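Local coordinates for protein exonuclease mut-7 homolog (Aedes aegypti, PDB 7JW2) that probably trims the 3' ends of AGO1-bound microRNAs through magnesium-dependent 3'-5' exoribonuclease activity, this chain being the exonuclease domain, at residues M33-E39 / L52-W58; L90-P96 / S120-Q126; M24-L28 / T57-Y62. One frame throughout, in Å; residues are numbered along the deposited sequence.

Contact 1 (M33-E39 / L52-W58). Unlike the reference sequence in segment 33-39: Ala37 (reference Asp).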
loop_
_atom_site.group_PDB
_atom_site.type_symbol
_atom_site.label_atom_id
_atom_site.label_comp_id
_atom_site.label_asym_id
_atom_site.label_seq_id
_atom_site.Cartn_x
_atom_site.Cartn_y
_atom_site.Cartn_z
ATOM N N MET A 33 -10.017 -14.331 3.321
ATOM C CA MET A 33 -9.324 -15.613 3.260
ATOM C C MET A 33 -8.179 -15.505 2.263
ATOM O O MET A 33 -8.395 -15.082 1.121
ATOM C CB MET A 33 -10.274 -16.750 2.866
ATOM C CG MET A 33 -9.581 -18.100 2.837
ATOM S SD MET A 33 -10.658 -19.540 2.699
ATOM C CE MET A 33 -11.567 -19.086 1.256
ATOM N N ILE A 34 -6.974 -15.899 2.702
ATOM C CA ILE A 34 -5.748 -15.851 1.907
ATOM C C ILE A 34 -5.008 -17.157 2.147
ATOM O O ILE A 34 -5.024 -17.704 3.251
ATOM C CB ILE A 34 -4.829 -14.666 2.300
ATOM C CG1 ILE A 34 -5.602 -13.361 2.252
ATOM C CG2 ILE A 34 -3.578 -14.574 1.394
ATOM C CD1 ILE A 34 -5.848 -12.902 0.906
ATOM N N ALA A 35 -4.333 -17.654 1.122
ATOM C CA ALA A 35 -3.443 -18.790 1.291
ATOM C C ALA A 35 -2.010 -18.323 1.096
ATOM O O ALA A 35 -1.756 -17.389 0.337
ATOM C CB ALA A 35 -3.787 -19.907 0.303
ATOM N N PHE A 36 -1.072 -18.952 1.798
ATOM C CA PHE A 36 0.323 -18.550 1.620
ATOM C C PHE A 36 1.245 -19.755 1.551
ATOM O O PHE A 36 0.966 -20.836 2.091
ATOM C CB PHE A 36 0.802 -17.557 2.706
ATOM C CG PHE A 36 0.995 -18.145 4.077
ATOM C CD1 PHE A 36 2.207 -18.689 4.472
ATOM C CD2 PHE A 36 -0.027 -18.068 5.003
ATOM C CE1 PHE A 36 2.371 -19.203 5.760
ATOM C CE2 PHE A 36 0.126 -18.561 6.292
ATOM C CZ PHE A 36 1.325 -19.129 6.674
ATOM N N ALA A 37 2.363 -19.529 0.864
ATOM C CA ALA A 37 3.457 -20.474 0.695
ATOM C C ALA A 37 4.712 -19.664 0.403
ATOM O O ALA A 37 4.655 -18.440 0.240
ATOM C CB ALA A 37 3.163 -21.475 -0.428
ATOM N N SER A 38 5.857 -20.352 0.347
ATOM C CA SER A 38 7.113 -19.657 0.102
ATOM C C SER A 38 8.099 -20.599 -0.563
ATOM O O SER A 38 7.973 -21.826 -0.478
ATOM C CB SER A 38 7.697 -19.080 1.396
ATOM O OG SER A 38 8.041 -20.089 2.319
ATOM N N GLU A 39 9.079 -19.996 -1.238
ATOM C CA GLU A 39 10.174 -20.730 -1.851
ATOM C C GLU A 39 11.494 -20.162 -1.352
ATOM O O GLU A 39 11.655 -18.943 -1.225
ATOM C CB GLU A 39 10.135 -20.672 -3.396
ATOM C CG GLU A 39 8.796 -21.031 -4.049
ATOM C CD GLU A 39 8.259 -22.380 -3.625
ATOM O OE1 GLU A 39 7.014 -22.535 -3.591
ATOM O OE2 GLU A 39 9.066 -23.296 -3.323
ATOM N N LEU A 52 10.905 -16.381 -2.734
ATOM C CA LEU A 52 9.547 -15.941 -3.028
ATOM C C LEU A 52 8.669 -16.156 -1.811
ATOM O O LEU A 52 8.872 -17.106 -1.056
ATOM C CB LEU A 52 8.920 -16.727 -4.196
ATOM C CG LEU A 52 9.548 -16.619 -5.586
ATOM C CD1 LEU A 52 8.787 -17.527 -6.541
ATOM C CD2 LEU A 52 9.524 -15.187 -6.087
ATOM N N ILE A 53 7.693 -15.260 -1.632
ATOM C CA ILE A 53 6.529 -15.502 -0.777
ATOM C C ILE A 53 5.286 -15.348 -1.640
ATOM O O ILE A 53 5.136 -14.339 -2.343
ATOM C CB ILE A 53 6.498 -14.547 0.426
ATOM C CG1 ILE A 53 7.691 -14.837 1.343
ATOM C CG2 ILE A 53 5.187 -14.733 1.203
ATOM C CD1 ILE A 53 7.902 -13.764 2.381
ATOM N N GLN A 54 4.412 -16.352 -1.619
ATOM C CA GLN A 54 3.240 -16.375 -2.488
ATOM C C GLN A 54 1.970 -16.224 -1.654
ATOM O O GLN A 54 1.782 -16.953 -0.675
ATOM C CB GLN A 54 3.162 -17.658 -3.326
ATOM C CG GLN A 54 4.405 -18.013 -4.157
ATOM C CD GLN A 54 5.325 -18.990 -3.445
ATOM O OE1 GLN A 54 6.330 -18.585 -2.859
ATOM N NE2 GLN A 54 4.994 -20.279 -3.507
ATOM N N LEU A 55 1.121 -15.279 -2.050
ATOM C CA LEU A 55 -0.140 -14.998 -1.366
ATOM C C LEU A 55 -1.271 -15.089 -2.374
ATOM O O LEU A 55 -1.287 -14.335 -3.353
ATOM C CB LEU A 55 -0.116 -13.612 -0.716
ATOM C CG LEU A 55 1.117 -13.341 0.147
ATOM C CD1 LEU A 55 1.179 -11.902 0.649
ATOM C CD2 LEU A 55 1.199 -14.320 1.310
ATOM N N ALA A 56 -2.230 -15.982 -2.119
ATOM C CA ALA A 56 -3.309 -16.264 -3.059
ATOM C C ALA A 56 -4.670 -15.904 -2.475
ATOM O O ALA A 56 -4.961 -16.220 -1.321
ATOM C CB ALA A 56 -3.316 -17.747 -3.448
ATOM N N THR A 57 -5.501 -15.286 -3.299
ATOM C CA THR A 57 -6.936 -15.151 -3.051
ATOM C C THR A 57 -7.668 -15.974 -4.099
ATOM O O THR A 57 -7.061 -16.527 -5.015
ATOM C CB THR A 57 -7.381 -13.691 -3.133
ATOM O OG1 THR A 57 -7.484 -13.310 -4.509
ATOM C CG2 THR A 57 -6.386 -12.771 -2.456
ATOM N N TRP A 58 -8.999 -16.040 -3.988
ATOM C CA TRP A 58 -9.739 -16.771 -5.006
ATOM C C TRP A 58 -9.605 -16.144 -6.387
ATOM O O TRP A 58 -9.881 -16.815 -7.391
ATOM C CB TRP A 58 -11.219 -16.855 -4.632
ATOM C CG TRP A 58 -11.515 -17.899 -3.620
ATOM C CD1 TRP A 58 -11.976 -17.702 -2.359
ATOM C CD2 TRP A 58 -11.363 -19.314 -3.778
ATOM N NE1 TRP A 58 -12.142 -18.906 -1.723
ATOM C CE2 TRP A 58 -11.758 -19.912 -2.566
ATOM C CE3 TRP A 58 -10.935 -20.132 -4.827
ATOM C CZ2 TRP A 58 -11.737 -21.283 -2.370
ATOM C CZ3 TRP A 58 -10.924 -21.498 -4.634
ATOM C CH2 TRP A 58 -11.319 -22.059 -3.415
HETATM O O HOH W 1 -9.916 -14.937 -1.280
#

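Contact 2 (L90-P96 / S120-Q126)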
loop_
_atom_site.group_PDB
_atom_site.type_symbol
_atom_site.label_atom_id
_atom_site.label_comp_id
_atom_site.label_asym_id
_atom_site.label_seq_id
_atom_site.Cartn_x
_atom_site.Cartn_y
_atom_site.Cartn_z
ATOM N N LEU A 90 -8.683 -15.197 7.617
ATOM C CA LEU A 90 -8.222 -16.585 7.606
ATOM C C LEU A 90 -7.033 -16.738 6.659
ATOM O O LEU A 90 -7.111 -16.326 5.502
ATOM C CB LEU A 90 -9.364 -17.514 7.183
ATOM C CG LEU A 90 -9.004 -18.991 7.021
ATOM C CD1 LEU A 90 -8.527 -19.595 8.336
ATOM C CD2 LEU A 90 -10.183 -19.777 6.471
ATOM N N LYS A 91 -5.939 -17.307 7.157
ATOM C CA LYS A 91 -4.796 -17.680 6.325
ATOM C C LYS A 91 -4.727 -19.198 6.242
ATOM O O LYS A 91 -4.799 -19.880 7.269
ATOM C CB LYS A 91 -3.468 -17.140 6.877
ATOM C CG LYS A 91 -3.114 -15.696 6.490
ATOM C CD LYS A 91 -3.952 -14.678 7.299
ATOM C CE LYS A 91 -3.779 -14.863 8.803
ATOM N NZ LYS A 91 -4.465 -13.773 9.613
ATOM N N LEU A 92 -4.616 -19.723 5.028
ATOM C CA LEU A 92 -4.440 -21.156 4.817
ATOM C C LEU A 92 -2.977 -21.447 4.534
ATOM O O LEU A 92 -2.311 -20.672 3.844
ATOM C CB LEU A 92 -5.282 -21.647 3.646
ATOM C CG LEU A 92 -6.780 -21.413 3.727
ATOM C CD1 LEU A 92 -7.432 -21.813 2.426
ATOM C CD2 LEU A 92 -7.365 -22.186 4.887
ATOM N N SER A 93 -2.497 -22.574 5.049
ATOM C CA SER A 93 -1.093 -22.949 4.944
ATOM C C SER A 93 -0.999 -24.462 5.063
ATOM O O SER A 93 -1.974 -25.138 5.389
ATOM C CB SER A 93 -0.288 -22.258 6.047
ATOM O OG SER A 93 -0.742 -22.735 7.311
ATOM N N PHE A 94 0.185 -24.993 4.770
ATOM C CA PHE A 94 0.480 -26.398 5.037
ATOM C C PHE A 94 1.755 -26.448 5.869
ATOM O O PHE A 94 2.799 -25.960 5.431
ATOM C CB PHE A 94 0.627 -27.201 3.735
ATOM C CG PHE A 94 0.599 -28.702 3.935
ATOM C CD1 PHE A 94 1.749 -29.391 4.323
ATOM C CD2 PHE A 94 -0.574 -29.423 3.737
ATOM C CE1 PHE A 94 1.714 -30.777 4.506
ATOM C CE2 PHE A 94 -0.606 -30.807 3.925
ATOM C CZ PHE A 94 0.537 -31.471 4.310
ATOM N N ALA A 95 1.658 -26.999 7.076
ATOM C CA ALA A 95 2.761 -27.023 8.031
ATOM C C ALA A 95 3.452 -25.657 8.179
ATOM O O ALA A 95 4.649 -25.539 7.974
ATOM C CB ALA A 95 3.775 -28.092 7.641
ATOM N N PRO A 96 2.693 -24.621 8.581
ATOM C CA PRO A 96 3.229 -23.246 8.565
ATOM C C PRO A 96 4.397 -23.005 9.508
ATOM O O PRO A 96 5.187 -22.083 9.253
ATOM C CB PRO A 96 2.014 -22.404 8.979
ATOM C CG PRO A 96 1.170 -23.334 9.800
ATOM C CD PRO A 96 1.325 -24.668 9.109
ATOM N N SER A 120 -3.310 -16.322 15.134
ATOM C CA SER A 120 -3.552 -15.234 14.189
ATOM C C SER A 120 -4.445 -15.694 13.046
ATOM O O SER A 120 -4.333 -15.207 11.920
ATOM C CB SER A 120 -2.241 -14.658 13.654
ATOM O OG SER A 120 -1.447 -14.140 14.708
ATOM N N ALA A 121 -5.327 -16.657 13.331
ATOM C CA ALA A 121 -6.220 -17.232 12.334
ATOM C C ALA A 121 -5.451 -17.877 11.176
ATOM O O ALA A 121 -5.924 -17.879 10.036
ATOM C CB ALA A 121 -7.209 -16.182 11.814
ATOM N N ILE A 122 -4.271 -18.418 11.455
ATOM C CA ILE A 122 -3.526 -19.206 10.474
ATOM C C ILE A 122 -3.895 -20.674 10.666
ATOM O O ILE A 122 -3.616 -21.263 11.716
ATOM C CB ILE A 122 -2.010 -18.993 10.610
ATOM C CG1 ILE A 122 -1.624 -17.532 10.334
ATOM C CG2 ILE A 122 -1.240 -19.916 9.656
ATOM C CD1 ILE A 122 -0.250 -17.167 10.888
ATOM N N LEU A 123 -4.485 -21.273 9.638
ATOM C CA LEU A 123 -4.898 -22.670 9.682
ATOM C C LEU A 123 -3.879 -23.544 8.961
ATOM O O LEU A 123 -3.626 -23.360 7.765
ATOM C CB LEU A 123 -6.267 -22.854 9.045
ATOM C CG LEU A 123 -6.698 -24.327 8.997
ATOM C CD1 LEU A 123 -6.965 -24.855 10.407
ATOM C CD2 LEU A 123 -7.920 -24.496 8.114
ATOM N N ASP A 124 -3.321 -24.507 9.689
ATOM C CA ASP A 124 -2.507 -25.570 9.108
ATOM C C ASP A 124 -3.433 -26.626 8.515
ATOM O O ASP A 124 -4.172 -27.288 9.250
ATOM C CB ASP A 124 -1.616 -26.169 10.189
ATOM C CG ASP A 124 -0.697 -27.253 9.665
ATOM O OD1 ASP A 124 -0.738 -27.562 8.448
ATOM O OD2 ASP A 124 0.084 -27.782 10.481
ATOM N N LEU A 125 -3.402 -26.796 7.190
ATOM C CA LEU A 125 -4.304 -27.776 6.586
ATOM C C LEU A 125 -3.932 -29.204 6.953
ATOM O O LEU A 125 -4.796 -30.086 6.878
ATOM C CB LEU A 125 -4.341 -27.624 5.066
ATOM C CG LEU A 125 -5.124 -26.391 4.589
ATOM C CD1 LEU A 125 -4.920 -26.184 3.105
ATOM C CD2 LEU A 125 -6.609 -26.530 4.899
ATOM N N GLN A 126 -2.680 -29.450 7.351
ATOM C CA GLN A 126 -2.335 -30.782 7.845
ATOM C C GLN A 126 -3.070 -31.106 9.140
ATOM O O GLN A 126 -3.410 -32.269 9.381
ATOM C CB GLN A 126 -0.825 -30.896 8.045
ATOM C CG GLN A 126 -0.338 -32.334 8.207
ATOM C CD GLN A 126 1.165 -32.450 8.099
ATOM O OE1 GLN A 126 1.896 -31.550 8.504
ATOM N NE2 GLN A 126 1.638 -33.573 7.561
#

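Contact 3 (M24-L28 / T57-Y62)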
loop_
_atom_site.group_PDB
_atom_site.type_symbol
_atom_site.label_atom_id
_atom_site.label_comp_id
_atom_site.label_asym_id
_atom_site.label_seq_id
_atom_site.Cartn_x
_atom_site.Cartn_y
_atom_site.Cartn_z
ATOM N N MET A 24 -0.581 -4.797 -4.111
ATOM C CA MET A 24 -0.946 -6.075 -3.501
ATOM C C MET A 24 -1.579 -5.866 -2.127
ATOM O O MET A 24 -2.627 -6.451 -1.816
ATOM C CB MET A 24 0.296 -6.965 -3.393
ATOM C CG MET A 24 0.065 -8.211 -2.544
ATOM S SD MET A 24 1.637 -9.021 -2.152
ATOM C CE MET A 24 2.215 -7.940 -0.822
ATOM N N LEU A 25 -0.944 -5.052 -1.279
ATOM C CA LEU A 25 -1.465 -4.821 0.066
ATOM C C LEU A 25 -2.864 -4.227 0.009
ATOM O O LEU A 25 -3.726 -4.566 0.824
ATOM C CB LEU A 25 -0.528 -3.900 0.852
ATOM C CG LEU A 25 -0.741 -3.900 2.371
ATOM C CD1 LEU A 25 -0.501 -5.316 2.907
ATOM C CD2 LEU A 25 0.201 -2.922 3.059
ATOM N N SER A 26 -3.112 -3.346 -0.957
ATOM C CA SER A 26 -4.435 -2.751 -1.109
ATOM C C SER A 26 -5.508 -3.815 -1.301
ATOM O O SER A 26 -6.596 -3.724 -0.716
ATOM C CB SER A 26 -4.426 -1.784 -2.292
ATOM O OG SER A 26 -5.730 -1.306 -2.562
ATOM N N ASP A 27 -5.223 -4.831 -2.118
ATOM C CA ASP A 27 -6.165 -5.930 -2.318
ATOM C C ASP A 27 -6.258 -6.795 -1.067
ATOM O O ASP A 27 -7.356 -7.048 -0.551
ATOM C CB ASP A 27 -5.723 -6.754 -3.533
ATOM C CG ASP A 27 -6.578 -7.993 -3.765
ATOM O OD1 ASP A 27 -7.702 -8.080 -3.225
ATOM O OD2 ASP A 27 -6.125 -8.888 -4.512
ATOM N N LEU A 28 -5.115 -7.225 -0.535
ATOM C CA LEU A 28 -5.123 -8.242 0.513
ATOM C C LEU A 28 -5.700 -7.734 1.823
ATOM O O LEU A 28 -6.293 -8.523 2.576
ATOM C CB LEU A 28 -3.714 -8.775 0.758
ATOM C CG LEU A 28 -3.105 -9.497 -0.429
ATOM C CD1 LEU A 28 -1.744 -10.058 -0.039
ATOM C CD2 LEU A 28 -4.002 -10.622 -0.928
ATOM N N THR A 57 -5.501 -15.286 -3.299
ATOM C CA THR A 57 -6.936 -15.151 -3.051
ATOM C C THR A 57 -7.668 -15.974 -4.099
ATOM O O THR A 57 -7.061 -16.527 -5.015
ATOM C CB THR A 57 -7.381 -13.691 -3.133
ATOM O OG1 THR A 57 -7.484 -13.310 -4.509
ATOM C CG2 THR A 57 -6.386 -12.771 -2.456
ATOM N N TRP A 58 -8.999 -16.040 -3.988
ATOM C CA TRP A 58 -9.739 -16.771 -5.006
ATOM C C TRP A 58 -9.605 -16.144 -6.387
ATOM O O TRP A 58 -9.881 -16.815 -7.391
ATOM C CB TRP A 58 -11.219 -16.855 -4.632
ATOM C CG TRP A 58 -11.515 -17.899 -3.620
ATOM C CD1 TRP A 58 -11.976 -17.702 -2.359
ATOM C CD2 TRP A 58 -11.363 -19.314 -3.778
ATOM N NE1 TRP A 58 -12.142 -18.906 -1.723
ATOM C CE2 TRP A 58 -11.758 -19.912 -2.566
ATOM C CE3 TRP A 58 -10.935 -20.132 -4.827
ATOM C CZ2 TRP A 58 -11.737 -21.283 -2.370
ATOM C CZ3 TRP A 58 -10.924 -21.498 -4.634
ATOM C CH2 TRP A 58 -11.319 -22.059 -3.415
ATOM N N ASP A 59 -9.179 -14.878 -6.466
ATOM C CA ASP A 59 -9.168 -14.142 -7.722
ATOM C C ASP A 59 -7.784 -13.789 -8.240
ATOM O O ASP A 59 -7.662 -13.466 -9.422
ATOM C CB ASP A 59 -9.971 -12.840 -7.578
ATOM C CG ASP A 59 -11.422 -13.091 -7.265
ATOM O OD1 ASP A 59 -12.030 -13.916 -7.968
ATOM O OD2 ASP A 59 -11.950 -12.465 -6.323
ATOM N N ASP A 60 -6.755 -13.817 -7.393
ATOM C CA ASP A 60 -5.428 -13.349 -7.773
ATOM C C ASP A 60 -4.382 -14.112 -6.977
ATOM O O ASP A 60 -4.614 -14.495 -5.828
ATOM C CB ASP A 60 -5.237 -11.839 -7.509
ATOM C CG ASP A 60 -6.141 -10.963 -8.366
ATOM O OD1 ASP A 60 -7.275 -10.650 -7.931
ATOM O OD2 ASP A 60 -5.701 -10.573 -9.468
ATOM N N VAL A 61 -3.206 -14.286 -7.573
ATOM C CA VAL A 61 -2.050 -14.794 -6.849
ATOM C C VAL A 61 -0.927 -13.780 -6.971
ATOM O O VAL A 61 -0.624 -13.316 -8.078
ATOM C CB VAL A 61 -1.593 -16.168 -7.365
ATOM C CG1 VAL A 61 -0.435 -16.663 -6.523
ATOM C CG2 VAL A 61 -2.748 -17.163 -7.308
ATOM N N TYR A 62 -0.334 -13.423 -5.835
ATOM C CA TYR A 62 0.799 -12.512 -5.776
ATOM C C TYR A 62 2.049 -13.275 -5.371
ATOM O O TYR A 62 2.026 -14.072 -4.433
ATOM C CB TYR A 62 0.528 -11.394 -4.770
ATOM C CG TYR A 62 -0.699 -10.579 -5.086
ATOM C CD1 TYR A 62 -1.939 -10.907 -4.544
ATOM C CD2 TYR A 62 -0.630 -9.479 -5.925
ATOM C CE1 TYR A 62 -3.063 -10.154 -4.827
ATOM C CE2 TYR A 62 -1.751 -8.729 -6.215
ATOM C CZ TYR A 62 -2.963 -9.078 -5.667
ATOM O OH TYR A 62 -4.086 -8.333 -5.952
HETATM O O HOH W 2 -7.923 -10.749 -5.294
#

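Contact 1 (M33-E39 / L52-W58)
Ala35, Ala37 and Glu39 pair with Ala56, Gln54 and Leu52 as the hydrogen-bonded positions of an antiparallel beta hairpin, whose strand axes run at 164°. Each pair closes two backbone bonds, among them Ala35 N to Ala56 O at 2.9 Å and Gln54 N to Ala37 O at 2.8 Å. Between them, Phe36 faces Leu55 and Ser38 faces Ile53 in non-hydrogen-bonded pairs.

A polar side-chain bond lies on the face of Ala37 and Glu39. Gln54 bends sharply at chi2 (96°), which swings its amide over the partner strand, and NE2 donates a hydrogen bond to Glu39 OE1 at 3.0 Å. The donor meets that oxygen on its anti side, 15° out of the carboxylate plane; the two side chains cross at about a right angle. Gln54 NE2 also bonds Ala185 O of helix 179-205.

The face of Phe36 and Leu55 carries apolar contacts: Phe36 CB meets Leu55 CD2 at 3.5 Å, and toward the open end of the hairpin Ile34 CD1 presses tightly on Thr57 CG2 at 3.4 Å. Ser38 OG, on the same face, bonds Asp99.

With the reference Asp at position 37 the sequence would read Asp-Ser-Glu, matching the first DEDD motif; here Ala37 lacks that carboxylate, and Glu39 is probably the remaining acid of the motif. Hydrogen-bonded to both Glu39 and helix 179-205, the Gln54 amide probably helps position the Glu39 carboxylate.

Contact 2 (L90-P96 / S120-Q126)
The parallel pairing of Lys91, Leu92 and Ser93 with Ile122, Leu123 and Asp124 joins the two strands of a beta-alpha-beta unit whose helix is 96-106. The strand axes run 28° apart. Both backbone polar atoms of Lys91 are bonded to segment 120-126: N reaches Ala121 O at 2.9 Å, and O receives Leu123 N at 2.8 Å. Its side chain, bent at chi2 and chi3, folds back so that NZ donates to Ser120 O at 2.7 Å, nearly along the C=O axis. Carbonyls of Val83, Phe84 and Val89 also lie round NZ, so its three N-H must be shared among four acceptors.

Ser93 OG donates to Leu123 O at 3.0 Å from well above the carbonyl plane, beside a weak bond from Ser93 N. Leu125 N donates to Ser93 O at the helix start. Asp124 is the N-cap of helix 125-132. Its OD1 takes Gln126 N at 2.9 Å as the capping bond and Ala95 N at 2.8 Å from the opposite face of the carboxylate, tying the helix start to the turn after strand 90-93. Gln126 CB lies over a face of the Phe94 ring, 4.2 Å from its centroid, a CH-pi contact.

Strand 90-93 is flanked on its other side by strand 33-40. Leu92 and Leu123 lie side by side and both touch Tyr196 of helix 179-205, and helix 210-217 touches Leu90 and Leu123.

Contact 3 (M24-L28 / T57-Y62)
Helix 18-28 packs on strand 61-65 and the turn 57-60 at side-chain distance, with CA atoms 7.0 Å apart for Met24 and Tyr62 and 8.0 Å apart for Leu28 and Thr57. The helix also meets the second subunit, Ser26 OG bonding Asp19 O of that subunit.

Tyr62 is gripped from two directions. Met24 CG sits over one ring face, 3.8 Å from the centroid and 20° off the normal; the bend at chi3 (78°) turns the methyl away from the ring, and the sulfur adds an oblique Met-aromatic contact. His13 also stacks with this ring. At the ring edge, Tyr62 OH donates to the anti lone pair of Asp27 OD2 at 2.6 Å. Leu28 CD2 touches the Tyr62 ring obliquely and lies 3.6 Å from Thr57 CG2.

Thr57 OG1 accepts from Asp59 N and Asp60 N, an ST turn and ST motif that pin the turn. A water accepts a hydrogen bond from Thr57 OG1 at 2.7 Å and donates to Asp27 OD2 and Asp60 OD1.

Those two carboxylate oxygens are only 4.0 Å apart. The bridging water, the tyrosine hydroxyl, Gln31 on Asp27 OD1 and His11 and His13 on Asp60 OD2 would ease their repulsion.

How the contacts relate
All three contacts reach one mixed sheet. Contacts 1 and 2 have centres about 11 Å apart and join where strand 33-40 borders strand 90-93: Ile34 O lies 2.7 Å from Leu92 N, a probable hydrogen bond. Contact 3, its centre about 9 Å from that of contact 1, shares Thr57 and Trp58 with it; its helix packs through Leu28 CD2 on Ile34 CD1 at 3.5 Å. Contacts 2 and 3 do not touch, their centres being about 17 Å apart. Glu39 and Asp99, the partner of Ser38, fit the acidic residues of the DEDD site, so contact 1 probably borders the catalytic centre, and contact 2 leads toward it through helix 96-106.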